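Local coordinates for protein putative phosphinothricin n-acetyltransferase (Acinetobacter baylyi, PDB 2JLM) that probably transfers the acetyl group of acetyl-CoA to the amino nitrogen of L-methionine sulfone and L-methionine sulfoximine, as a member of the GNAT family, at residues D[16-21]-D[53-57]; D[61-65]-D[114-118]; D[129-133]-D[163-167]; D[94-98]-D[108-112]. All coordinates share one frame; numbering follows the deposited sequence.

Contact 1 (D[16-21]-D[53-57]); sequences TEDQHA and FATKR
T16 meets the F53 ring through its backbone: its C atom lies 3.8 Å from F53 CE2. T16 stands at the N-cap of helix 17-34. Its own backbone N donates to H20 ND1, so the imidazole is tied back to the helix start.

E17 carries most of the contact. Its CA sits over one face of F53, 3.7 Å from the ring centroid, in a CH-pi contact. CG lies anti to the backbone N (chi1 -173°), and the chain runs on fully extended. CB and CG therefore pass over the ring, each 3.6 Å from F53 CG. The carboxylate plane is only 5° from the ring plane. At its end, E17 OE2 takes both R57 NH1 and R57 NH2 at 2.9 Å. NH1 comes to the anti side of the carboxylate and NH2 to the syn side, both somewhat out of its plane and by bent bonds. R57 reaches this oxygen because its chain bends at chi3 (-62°), which turns the guanidinium edge toward it.

One turn on from E17, A21 reaches the far end of the ring: A21 CB is 3.8 Å from F53 CE1. F53 is buried, and it also touches I63 of strand 63-68. The contact thus ties the start of helix 17-34 to the C-terminal part of helix 46-58; in the GNAT fold both lie between the first and second strands.

The chemistry is two-layered. The aliphatic part of E17 shields a buried ring. E17 OE2 takes two N-H groups of an exposed arginine, which probably stabilises the carboxylate in its charged form.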
loop_
_atom_site.group_PDB
_atom_site.type_symbol
_atom_site.label_atom_id
_atom_site.label_comp_id
_atom_site.label_asym_id
_atom_site.label_seq_id
_atom_site.Cartn_x
_atom_site.Cartn_y
_atom_site.Cartn_z
ATOM N N THR D 16 -14.534 -4.923 -4.859
ATOM C CA THR D 16 -14.297 -5.290 -3.470
ATOM C C THR D 16 -15.172 -6.489 -3.139
ATOM O O THR D 16 -16.195 -6.714 -3.796
ATOM C CB THR D 16 -14.656 -4.135 -2.504
ATOM O OG1 THR D 16 -16.064 -4.142 -2.239
ATOM C CG2 THR D 16 -14.256 -2.785 -3.093
ATOM N N GLU D 17 -14.776 -7.256 -2.127
ATOM C CA GLU D 17 -15.538 -8.438 -1.728
ATOM C C GLU D 17 -16.923 -8.045 -1.211
ATOM O O GLU D 17 -17.926 -8.711 -1.495
ATOM C CB GLU D 17 -14.779 -9.240 -0.670
ATOM C CG GLU D 17 -15.434 -10.568 -0.342
ATOM C CD GLU D 17 -14.745 -11.310 0.786
ATOM O OE1 GLU D 17 -15.245 -12.389 1.170
ATOM O OE2 GLU D 17 -13.708 -10.820 1.286
ATOM N N ASP D 18 -16.975 -6.952 -0.456
ATOM C CA ASP D 18 -18.240 -6.464 0.072
ATOM C C ASP D 18 -19.230 -6.121 -1.048
ATOM O O ASP D 18 -20.370 -6.580 -1.039
ATOM C CB ASP D 18 -18.019 -5.258 0.994
ATOM C CG ASP D 18 -17.395 -4.074 0.275
ATOM N N GLN D 19 -18.788 -5.337 -2.026
ATOM C CA GLN D 19 -19.688 -4.827 -3.059
ATOM C C GLN D 19 -19.953 -5.787 -4.218
ATOM O O GLN D 19 -20.992 -5.695 -4.872
ATOM C CB GLN D 19 -19.162 -3.502 -3.628
ATOM C CG GLN D 19 -19.126 -2.343 -2.649
ATOM C CD GLN D 19 -18.755 -1.034 -3.321
ATOM N N HIS D 20 -19.026 -6.703 -4.484
ATOM C CA HIS D 20 -19.057 -7.414 -5.762
ATOM C C HIS D 20 -19.006 -8.943 -5.714
ATOM O O HIS D 20 -19.136 -9.594 -6.751
ATOM C CB HIS D 20 -17.948 -6.875 -6.662
ATOM C CG HIS D 20 -18.035 -5.401 -6.901
ATOM N ND1 HIS D 20 -17.185 -4.497 -6.302
ATOM C CD2 HIS D 20 -18.876 -4.670 -7.674
ATOM C CE1 HIS D 20 -17.495 -3.273 -6.698
ATOM N NE2 HIS D 20 -18.516 -3.353 -7.532
ATOM N N ALA D 21 -18.834 -9.513 -4.522
ATOM C CA ALA D 21 -18.732 -10.966 -4.371
ATOM C C ALA D 21 -19.851 -11.747 -5.066
ATOM O O ALA D 21 -19.588 -12.741 -5.744
ATOM C CB ALA D 21 -18.662 -11.353 -2.899
ATOM N N PHE D 53 -11.112 -13.811 -2.975
ATOM C CA PHE D 53 -10.904 -12.401 -2.670
ATOM C C PHE D 53 -9.685 -12.211 -1.779
ATOM O O PHE D 53 -8.918 -11.260 -1.954
ATOM C CB PHE D 53 -12.151 -11.771 -2.054
ATOM C CG PHE D 53 -13.160 -11.335 -3.071
ATOM C CD1 PHE D 53 -14.222 -12.159 -3.412
ATOM C CD2 PHE D 53 -13.034 -10.115 -3.709
ATOM C CE1 PHE D 53 -15.148 -11.765 -4.356
ATOM C CE2 PHE D 53 -13.959 -9.713 -4.658
ATOM C CZ PHE D 53 -15.017 -10.539 -4.981
ATOM N N ALA D 54 -9.496 -13.140 -0.848
ATOM C CA ALA D 54 -8.395 -13.057 0.105
ATOM C C ALA D 54 -7.049 -13.096 -0.610
ATOM O O ALA D 54 -6.179 -12.251 -0.374
ATOM C CB ALA D 54 -8.492 -14.179 1.132
ATOM N N THR D 55 -6.889 -14.080 -1.488
ATOM C CA THR D 55 -5.671 -14.222 -2.281
ATOM C C THR D 55 -5.315 -12.922 -2.996
ATOM O O THR D 55 -4.163 -12.475 -2.976
ATOM C CB THR D 55 -5.808 -15.370 -3.304
ATOM O OG1 THR D 55 -5.933 -16.616 -2.604
ATOM C CG2 THR D 55 -4.588 -15.429 -4.236
ATOM N N LYS D 56 -6.309 -12.298 -3.614
ATOM C CA LYS D 56 -6.036 -11.104 -4.404
ATOM C C LYS D 56 -5.670 -9.911 -3.539
ATOM O O LYS D 56 -4.833 -9.094 -3.933
ATOM C CB LYS D 56 -7.184 -10.810 -5.379
ATOM C CG LYS D 56 -7.020 -11.608 -6.679
ATOM C CD LYS D 56 -8.328 -11.972 -7.326
ATOM C CE LYS D 56 -8.116 -13.072 -8.357
ATOM N NZ LYS D 56 -6.890 -12.833 -9.168
ATOM N N ARG D 57 -6.278 -9.833 -2.353
ATOM C CA ARG D 57 -5.963 -8.792 -1.372
ATOM C C ARG D 57 -4.538 -8.941 -0.865
ATOM O O ARG D 57 -3.725 -8.026 -0.987
ATOM C CB ARG D 57 -6.915 -8.860 -0.172
ATOM C CG ARG D 57 -8.176 -8.032 -0.305
ATOM C CD ARG D 57 -8.912 -7.936 1.034
ATOM N NE ARG D 57 -9.343 -9.241 1.531
ATOM C CZ ARG D 57 -10.538 -9.778 1.293
ATOM N NH1 ARG D 57 -11.429 -9.122 0.561
ATOM N NH2 ARG D 57 -10.843 -10.974 1.786
#

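Contact 2 (D[61-65]-D[114-118]); sequences FPIIG and ELIKR
I64 points its side chain from strand 63-68 at helix 107-121, and L115 and R118 receive it. This is helix-on-sheet packing of the GNAT fold. The helix crosses one face of the mixed central sheet.

I64 has CG1 anti to its carbonyl carbon (chi1 -57°) and an extended chi2. The CD1 methyl therefore reaches farthest toward the helix. It lies 3.8 Å from L115 CD1. The same methyl stands over one face of the R118 guanidinium, 3.5 Å from R118 NH1 and displaced toward the rim of the group. The other branch, I64 CG2, meets E114 CG at 4.0 Å, and the two side chains cross at about a right angle.

R118 leaves the helix with CG anti to the backbone N, then folds at chi2 and again at chi3 (68° and 59°). This double bend brings its head back against the sheet. P62 and R118 run past each other in opposite directions: P62 CB is 3.9 Å from R118 NH2.

The polar ends are held outside the two segments. R118 NH1 forms a salt bridge with E14. E114 OE2 forms one with R11 of the second subunit, so this part of the helix also belongs to a subunit interface. Between 61-65 and 114-118 themselves there is no hydrogen bond, and the join is by van der Waals contact.

L115 and P62 both also touch W79 of the neighbouring strand 73-81. Where L115 and P62 meet each other, L115 CD1 is 4.2 Å from P62 CG.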
loop_
_atom_site.group_PDB
_atom_site.type_symbol
_atom_site.label_atom_id
_atom_site.label_comp_id
_atom_site.label_asym_id
_atom_site.label_seq_id
_atom_site.Cartn_x
_atom_site.Cartn_y
_atom_site.Cartn_z
ATOM N N PHE D 61 -3.277 -8.066 -5.945
ATOM C CA PHE D 61 -3.762 -8.343 -7.290
ATOM C C PHE D 61 -4.996 -7.499 -7.577
ATOM O O PHE D 61 -5.977 -7.546 -6.826
ATOM C CB PHE D 61 -4.110 -9.822 -7.444
ATOM C CG PHE D 61 -2.912 -10.737 -7.410
ATOM C CD1 PHE D 61 -1.655 -10.271 -7.773
ATOM C CD2 PHE D 61 -3.051 -12.057 -7.043
ATOM C CE1 PHE D 61 -0.556 -11.113 -7.751
ATOM C CE2 PHE D 61 -1.958 -12.908 -7.018
ATOM C CZ PHE D 61 -0.710 -12.434 -7.375
ATOM N N PRO D 62 -4.960 -6.722 -8.666
ATOM C CA PRO D 62 -6.096 -5.839 -8.951
ATOM C C PRO D 62 -7.331 -6.622 -9.386
ATOM O O PRO D 62 -7.215 -7.700 -9.970
ATOM C CB PRO D 62 -5.582 -4.972 -10.106
ATOM C CG PRO D 62 -4.523 -5.803 -10.764
ATOM C CD PRO D 62 -3.916 -6.668 -9.704
ATOM N N ILE D 63 -8.507 -6.094 -9.075
ATOM C CA ILE D 63 -9.742 -6.580 -9.678
ATOM C C ILE D 63 -10.462 -5.362 -10.245
ATOM O O ILE D 63 -11.014 -4.557 -9.496
ATOM C CB ILE D 63 -10.647 -7.313 -8.667
ATOM C CG1 ILE D 63 -9.827 -8.232 -7.755
ATOM C CG2 ILE D 63 -11.717 -8.128 -9.386
ATOM C CD1 ILE D 63 -10.692 -8.976 -6.741
ATOM N N ILE D 64 -10.426 -5.217 -11.565
ATOM C CA ILE D 64 -10.990 -4.048 -12.228
ATOM C C ILE D 64 -12.348 -4.375 -12.840
ATOM O O ILE D 64 -12.469 -5.274 -13.670
ATOM C CB ILE D 64 -10.044 -3.506 -13.313
ATOM C CG1 ILE D 64 -8.675 -3.169 -12.714
ATOM C CG2 ILE D 64 -10.624 -2.269 -13.960
ATOM C CD1 ILE D 64 -7.651 -2.651 -13.754
ATOM N N GLY D 65 -13.375 -3.650 -12.417
ATOM C CA GLY D 65 -14.726 -3.931 -12.865
ATOM C C GLY D 65 -15.287 -2.859 -13.779
ATOM O O GLY D 65 -14.771 -1.741 -13.843
ATOM N N GLU D 114 -7.542 -1.346 -19.531
ATOM C CA GLU D 114 -7.338 -0.782 -18.207
ATOM C C GLU D 114 -6.397 -1.692 -17.387
ATOM O O GLU D 114 -5.491 -1.210 -16.706
ATOM C CB GLU D 114 -8.694 -0.557 -17.523
ATOM C CG GLU D 114 -8.667 0.356 -16.293
ATOM C CD GLU D 114 -8.487 1.842 -16.624
ATOM O OE1 GLU D 114 -8.424 2.210 -17.821
ATOM O OE2 GLU D 114 -8.407 2.648 -15.671
ATOM N N LEU D 115 -6.582 -3.006 -17.491
ATOM C CA LEU D 115 -5.703 -3.958 -16.798
ATOM C C LEU D 115 -4.252 -3.833 -17.246
ATOM O O LEU D 115 -3.337 -3.931 -16.435
ATOM C CB LEU D 115 -6.164 -5.394 -17.030
ATOM C CG LEU D 115 -5.586 -6.392 -16.032
ATOM C CD1 LEU D 115 -6.099 -6.053 -14.638
ATOM C CD2 LEU D 115 -5.953 -7.807 -16.420
ATOM N N ILE D 116 -4.043 -3.617 -18.537
ATOM C CA ILE D 116 -2.689 -3.492 -19.065
ATOM C C ILE D 116 -2.016 -2.225 -18.542
ATOM O O ILE D 116 -0.823 -2.231 -18.192
ATOM C CB ILE D 116 -2.704 -3.517 -20.593
ATOM C CG1 ILE D 116 -3.161 -4.896 -21.078
ATOM C CG2 ILE D 116 -1.331 -3.168 -21.171
ATOM C CD1 ILE D 116 -3.344 -4.979 -22.593
ATOM N N LYS D 117 -2.788 -1.142 -18.484
ATOM C CA LYS D 117 -2.307 0.098 -17.881
ATOM C C LYS D 117 -1.876 -0.172 -16.447
ATOM O O LYS D 117 -0.816 0.270 -16.023
ATOM C CB LYS D 117 -3.388 1.186 -17.928
ATOM C CG LYS D 117 -3.460 1.927 -19.270
ATOM C CD LYS D 117 -4.601 2.947 -19.302
ATOM N N ARG D 118 -2.688 -0.933 -15.713
ATOM C CA ARG D 118 -2.363 -1.285 -14.337
ATOM C C ARG D 118 -1.077 -2.123 -14.236
ATOM O O ARG D 118 -0.302 -1.960 -13.292
ATOM C CB ARG D 118 -3.531 -2.030 -13.682
ATOM C CG ARG D 118 -3.449 -2.096 -12.156
ATOM C CD ARG D 118 -3.635 -0.712 -11.529
ATOM N NE ARG D 118 -4.933 -0.155 -11.903
ATOM C CZ ARG D 118 -6.057 -0.368 -11.224
ATOM N NH1 ARG D 118 -7.200 0.163 -11.639
ATOM N NH2 ARG D 118 -6.040 -1.105 -10.122
#

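Contact 3 (D[129-133]-D[163-167])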
loop_
_atom_site.group_PDB
_atom_site.type_symbol
_atom_site.label_atom_id
_atom_site.label_comp_id
_atom_site.label_asym_id
_atom_site.label_seq_id
_atom_site.Cartn_x
_atom_site.Cartn_y
_atom_site.Cartn_z
ATOM N N GLY D 129 -2.009 -14.767 -21.048
ATOM C CA GLY D 129 -3.374 -15.259 -21.115
ATOM C C GLY D 129 -3.431 -16.704 -21.596
ATOM O O GLY D 129 -2.769 -17.089 -22.557
ATOM N N CYS D 130 -4.229 -17.512 -20.922
ATOM C CA CYS D 130 -4.406 -18.890 -21.323
ATOM C C CYS D 130 -5.815 -19.103 -21.894
ATOM O O CYS D 130 -6.800 -18.998 -21.178
ATOM C CB CYS D 130 -4.159 -19.816 -20.133
ATOM S SG CYS D 130 -4.262 -21.561 -20.552
ATOM N N ILE D 131 -5.887 -19.407 -23.188
ATOM C CA ILE D 131 -7.149 -19.408 -23.949
ATOM C C ILE D 131 -7.368 -20.746 -24.669
ATOM O O ILE D 131 -6.434 -21.298 -25.261
ATOM C CB ILE D 131 -7.094 -18.315 -25.026
ATOM C CG1 ILE D 131 -6.766 -16.959 -24.389
ATOM C CG2 ILE D 131 -8.390 -18.256 -25.813
ATOM C CD1 ILE D 131 -6.193 -15.945 -25.361
ATOM N N ASP D 132 -8.588 -21.268 -24.621
ATOM C CA ASP D 132 -8.956 -22.407 -25.470
ATOM C C ASP D 132 -8.574 -22.054 -26.909
ATOM O O ASP D 132 -8.934 -20.992 -27.412
ATOM C CB ASP D 132 -10.453 -22.689 -25.324
ATOM C CG ASP D 132 -10.985 -23.669 -26.360
ATOM O OD1 ASP D 132 -10.259 -24.016 -27.318
ATOM O OD2 ASP D 132 -12.156 -24.089 -26.218
ATOM N N ALA D 133 -7.820 -22.925 -27.568
ATOM C CA ALA D 133 -7.307 -22.607 -28.895
ATOM C C ALA D 133 -8.404 -22.412 -29.946
ATOM O O ALA D 133 -8.151 -21.855 -31.011
ATOM C CB ALA D 133 -6.304 -23.673 -29.353
ATOM N N TRP D 163 -11.109 -33.415 -25.276
ATOM C CA TRP D 163 -9.802 -32.811 -25.091
ATOM C C TRP D 163 -9.791 -31.386 -25.621
ATOM O O TRP D 163 -10.309 -31.110 -26.706
ATOM C CB TRP D 163 -8.723 -33.647 -25.798
ATOM C CG TRP D 163 -8.627 -35.033 -25.248
ATOM C CD1 TRP D 163 -8.866 -36.195 -25.917
ATOM C CD2 TRP D 163 -8.304 -35.403 -23.901
ATOM N NE1 TRP D 163 -8.701 -37.268 -25.077
ATOM C CE2 TRP D 163 -8.356 -36.812 -23.832
ATOM C CE3 TRP D 163 -7.958 -34.680 -22.749
ATOM C CZ2 TRP D 163 -8.071 -37.522 -22.652
ATOM C CZ3 TRP D 163 -7.687 -35.380 -21.570
ATOM C CH2 TRP D 163 -7.742 -36.788 -21.534
ATOM N N LEU D 164 -9.190 -30.485 -24.855
ATOM C CA LEU D 164 -9.079 -29.087 -25.257
ATOM C C LEU D 164 -7.623 -28.703 -25.375
ATOM O O LEU D 164 -6.779 -29.197 -24.627
ATOM C CB LEU D 164 -9.737 -28.184 -24.218
ATOM C CG LEU D 164 -11.163 -28.573 -23.847
ATOM C CD1 LEU D 164 -11.617 -27.799 -22.612
ATOM C CD2 LEU D 164 -12.091 -28.348 -25.047
ATOM N N ASP D 165 -7.345 -27.803 -26.309
ATOM C CA ASP D 165 -6.016 -27.262 -26.495
ATOM C C ASP D 165 -5.944 -25.954 -25.719
ATOM O O ASP D 165 -6.843 -25.128 -25.817
ATOM C CB ASP D 165 -5.759 -27.017 -27.984
ATOM C CG ASP D 165 -5.735 -28.309 -28.788
ATOM O OD1 ASP D 165 -5.777 -28.237 -30.038
ATOM O OD2 ASP D 165 -5.663 -29.396 -28.168
ATOM N N ALA D 166 -4.894 -25.785 -24.927
ATOM C CA ALA D 166 -4.695 -24.557 -24.170
ATOM C C ALA D 166 -3.656 -23.683 -24.873
ATOM O O ALA D 166 -2.470 -23.994 -24.862
ATOM C CB ALA D 166 -4.243 -24.880 -22.768
ATOM N N ALA D 167 -4.104 -22.601 -25.503
ATOM C CA ALA D 167 -3.179 -21.712 -26.196
ATOM C C ALA D 167 -2.677 -20.664 -25.222
ATOM O O ALA D 167 -3.430 -20.202 -24.362
ATOM C CB ALA D 167 -3.856 -21.050 -27.381
HETATM O O HOH W 1 -9.429 -26.606 -27.995
#
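I131 and A167 form an antiparallel hydrogen-bonded pair, which joins strands 126-132 and 162-172 in the C-terminal part of the GNAT sheet. I131 N donates to A167 O at 2.8 Å, nearly straight (173°) and in the carbonyl plane. A167 N returns the bond to I131 O at 2.7 Å, with the donor tilted from that carbonyl plane. A167 O also receives a CA-H...O contact from C130.

D132 and A166 follow as a non-hydrogen-bonded pair. A166 makes its backbone bonds on the other side, with I153 of strand 148-159. Just past the strand end, A133 N donates to D165 O at 3.0 Å. It comes from above the carbonyl plane, not along a lone pair. D132 CA adds a CA-H...O contact to the same oxygen.

The carboxylate of D132 is well supplied. OD1 accepts from T134 N, the bond of an Asx turn, and from a water at 2.8 Å. That water in turn accepts from D165 N, so it bridges the strands where they part. OD2 is hydrogen-bonded to T36 OG1. The D165 carboxylate has its own partner: OD2 accepts from Q155 N.

Side chains add smaller contacts. I131 packs on helix 136-144 through S138, I139 and H142. C130 and A166 meet Y88 of the third subunit. A133 CB lies 3.7 Å from D165 CB. On the C130 side, the sulfur has swung anti to the backbone N (chi1 -177°), which sets C130 SG 4.0 Å from A166 CB.

Contact 4 (D[94-98]-D[108-112])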
loop_
_atom_site.group_PDB
_atom_site.type_symbol
_atom_site.label_atom_id
_atom_site.label_comp_id
_atom_site.label_asym_id
_atom_site.label_seq_id
_atom_site.Cartn_x
_atom_site.Cartn_y
_atom_site.Cartn_z
ATOM N N HIS D 94 -3.575 -13.161 -16.437
ATOM C CA HIS D 94 -4.785 -12.360 -16.311
ATOM C C HIS D 94 -5.994 -13.118 -16.812
ATOM O O HIS D 94 -5.882 -14.073 -17.588
ATOM C CB HIS D 94 -4.666 -11.098 -17.157
ATOM C CG HIS D 94 -4.597 -11.378 -18.627
ATOM N ND1 HIS D 94 -5.694 -11.296 -19.456
ATOM C CD2 HIS D 94 -3.563 -11.778 -19.408
ATOM C CE1 HIS D 94 -5.340 -11.615 -20.687
ATOM N NE2 HIS D 94 -4.053 -11.910 -20.687
ATOM N N SER D 95 -7.160 -12.657 -16.389
ATOM C CA SER D 95 -8.409 -13.177 -16.909
ATOM C C SER D 95 -9.435 -12.057 -16.969
ATOM O O SER D 95 -9.335 -11.060 -16.252
ATOM C CB SER D 95 -8.902 -14.349 -16.060
ATOM O OG SER D 95 -8.774 -14.061 -14.677
ATOM N N VAL D 96 -10.405 -12.212 -17.856
ATOM C CA VAL D 96 -11.447 -11.221 -18.025
ATOM C C VAL D 96 -12.763 -11.937 -18.316
ATOM O O VAL D 96 -12.834 -12.791 -19.198
ATOM C CB VAL D 96 -11.082 -10.212 -19.131
ATOM C CG1 VAL D 96 -10.652 -10.931 -20.401
ATOM C CG2 VAL D 96 -12.250 -9.252 -19.404
ATOM N N TYR D 97 -13.791 -11.620 -17.539
ATOM C CA TYR D 97 -15.102 -12.241 -17.713
ATOM C C TYR D 97 -16.167 -11.188 -17.937
ATOM O O TYR D 97 -16.250 -10.211 -17.196
ATOM C CB TYR D 97 -15.465 -13.081 -16.493
ATOM C CG TYR D 97 -14.454 -14.152 -16.179
ATOM C CD1 TYR D 97 -13.424 -13.908 -15.285
ATOM C CD2 TYR D 97 -14.526 -15.412 -16.777
ATOM C CE1 TYR D 97 -12.488 -14.879 -14.987
ATOM C CE2 TYR D 97 -13.584 -16.396 -16.482
ATOM C CZ TYR D 97 -12.566 -16.116 -15.584
ATOM O OH TYR D 97 -11.622 -17.068 -15.264
ATOM N N ILE D 98 -16.975 -11.383 -18.969
ATOM C CA ILE D 98 -18.044 -10.447 -19.264
ATOM C C ILE D 98 -19.373 -11.080 -18.949
ATOM O O ILE D 98 -19.591 -12.256 -19.250
ATOM C CB ILE D 98 -18.046 -10.004 -20.732
ATOM C CG1 ILE D 98 -16.718 -9.332 -21.070
ATOM C CG2 ILE D 98 -19.183 -9.024 -20.970
ATOM C CD1 ILE D 98 -16.213 -8.419 -19.949
ATOM N N SER D 108 -14.654 -6.434 -23.057
ATOM C CA SER D 108 -13.422 -7.183 -22.820
ATOM C C SER D 108 -12.229 -6.335 -23.137
ATOM O O SER D 108 -11.224 -6.367 -22.437
ATOM C CB SER D 108 -13.360 -8.432 -23.714
ATOM O OG SER D 108 -14.129 -9.472 -23.149
ATOM N N LYS D 109 -12.344 -5.585 -24.220
ATOM C CA LYS D 109 -11.232 -4.807 -24.708
ATOM C C LYS D 109 -10.965 -3.634 -23.764
ATOM O O LYS D 109 -9.818 -3.364 -23.420
ATOM C CB LYS D 109 -11.506 -4.353 -26.151
ATOM C CG LYS D 109 -10.323 -3.670 -26.832
ATOM C CD LYS D 109 -10.722 -3.070 -28.176
ATOM N N HIS D 110 -12.029 -2.954 -23.333
ATOM C CA HIS D 110 -11.914 -1.861 -22.365
ATOM C C HIS D 110 -11.258 -2.324 -21.067
ATOM O O HIS D 110 -10.330 -1.694 -20.570
ATOM C CB HIS D 110 -13.296 -1.292 -22.015
ATOM C CG HIS D 110 -13.968 -0.594 -23.150
ATOM N ND1 HIS D 110 -13.377 0.446 -23.832
ATOM C CD2 HIS D 110 -15.185 -0.774 -23.714
ATOM C CE1 HIS D 110 -14.198 0.871 -24.774
ATOM N NE2 HIS D 110 -15.303 0.149 -24.722
ATOM N N LEU D 111 -11.774 -3.410 -20.503
ATOM C CA LEU D 111 -11.220 -3.946 -19.271
ATOM C C LEU D 111 -9.765 -4.365 -19.474
ATOM O O LEU D 111 -8.898 -4.043 -18.653
ATOM C CB LEU D 111 -12.075 -5.105 -18.759
ATOM C CG LEU D 111 -13.403 -4.638 -18.147
ATOM C CD1 LEU D 111 -14.428 -5.771 -18.065
ATOM C CD2 LEU D 111 -13.198 -3.994 -16.757
ATOM N N MET D 112 -9.481 -5.054 -20.578
ATOM C CA MET D 112 -8.100 -5.435 -20.867
ATOM C C MET D 112 -7.202 -4.205 -20.980
ATOM O O MET D 112 -6.102 -4.180 -20.430
ATOM C CB MET D 112 -7.995 -6.310 -22.121
ATOM C CG MET D 112 -8.318 -7.782 -21.867
ATOM S SD MET D 112 -7.416 -8.473 -20.460
ATOM C CE MET D 112 -5.739 -8.192 -21.015
#
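M112 lays its CE methyl over one face of the H94 ring, with M112 CE 3.5 Å from H94 CE1. The sulfur stands off to the side: M112 SD lies 4.2 Å from the ring centroid, in an oblique Met-aromatic contact. Bends at chi2 and chi3 (-50° and -59°) fold the methionine end back toward the strand. H94 ND1 is buried here and has no hydrogen-bond partner in the model. Its nearest neighbours across the contact are the sulfur and methyl of M112. Elsewhere H94 meets the rings of H142 and F147.

V96 is next along the strand on the same face. Its two methyls divide the work. V96 CG1 faces M112 SD at 4.1 Å, while V96 CG2 packs on L111 CB and on the backbone of S108. An acetate ion, probably from the crystallisation liquor, lies beside V96.

I98 closes the row. Its CG1 is 3.3 Å from S108 OG, and its CD1 is 3.7 Å from L111 CD1. The I98 backbone O accepts from R103 NE, in the connection that leads to the helix.

No hydrogen bond joins 94-98 to 108-112. Alternate residues of the strand meet one side of the helix start. This is the first half of the beta-alpha-beta unit 91-98, 107-121, 126-132. In GNAT enzymes it is the motif A region, whose strand-to-helix loop typically binds the pyrophosphate of acetyl-CoA.

From the N terminus, contact 1 comes first. It closes a loop of 31 residues, mostly helical, between helices 17-34 and 46-58. The chain then runs directly into contact 2, and K56 O probably accepts a hydrogen bond from F61 N at this junction. Contact 2 closes a 48-residue loop, and contact 4 is nested inside it. Both use helix 107-121, and L115 CD2 touches H94 CB between them. Contact 3 opens last, beyond that helix, and H94 NE2 packs on G129 CA where contacts 3 and 4 meet. No two loops cross. Contacts 2, 3 and 4 share the central sheet, while contact 1 joins the two helices that lie between strands 7-14 and 63-68 in the chain.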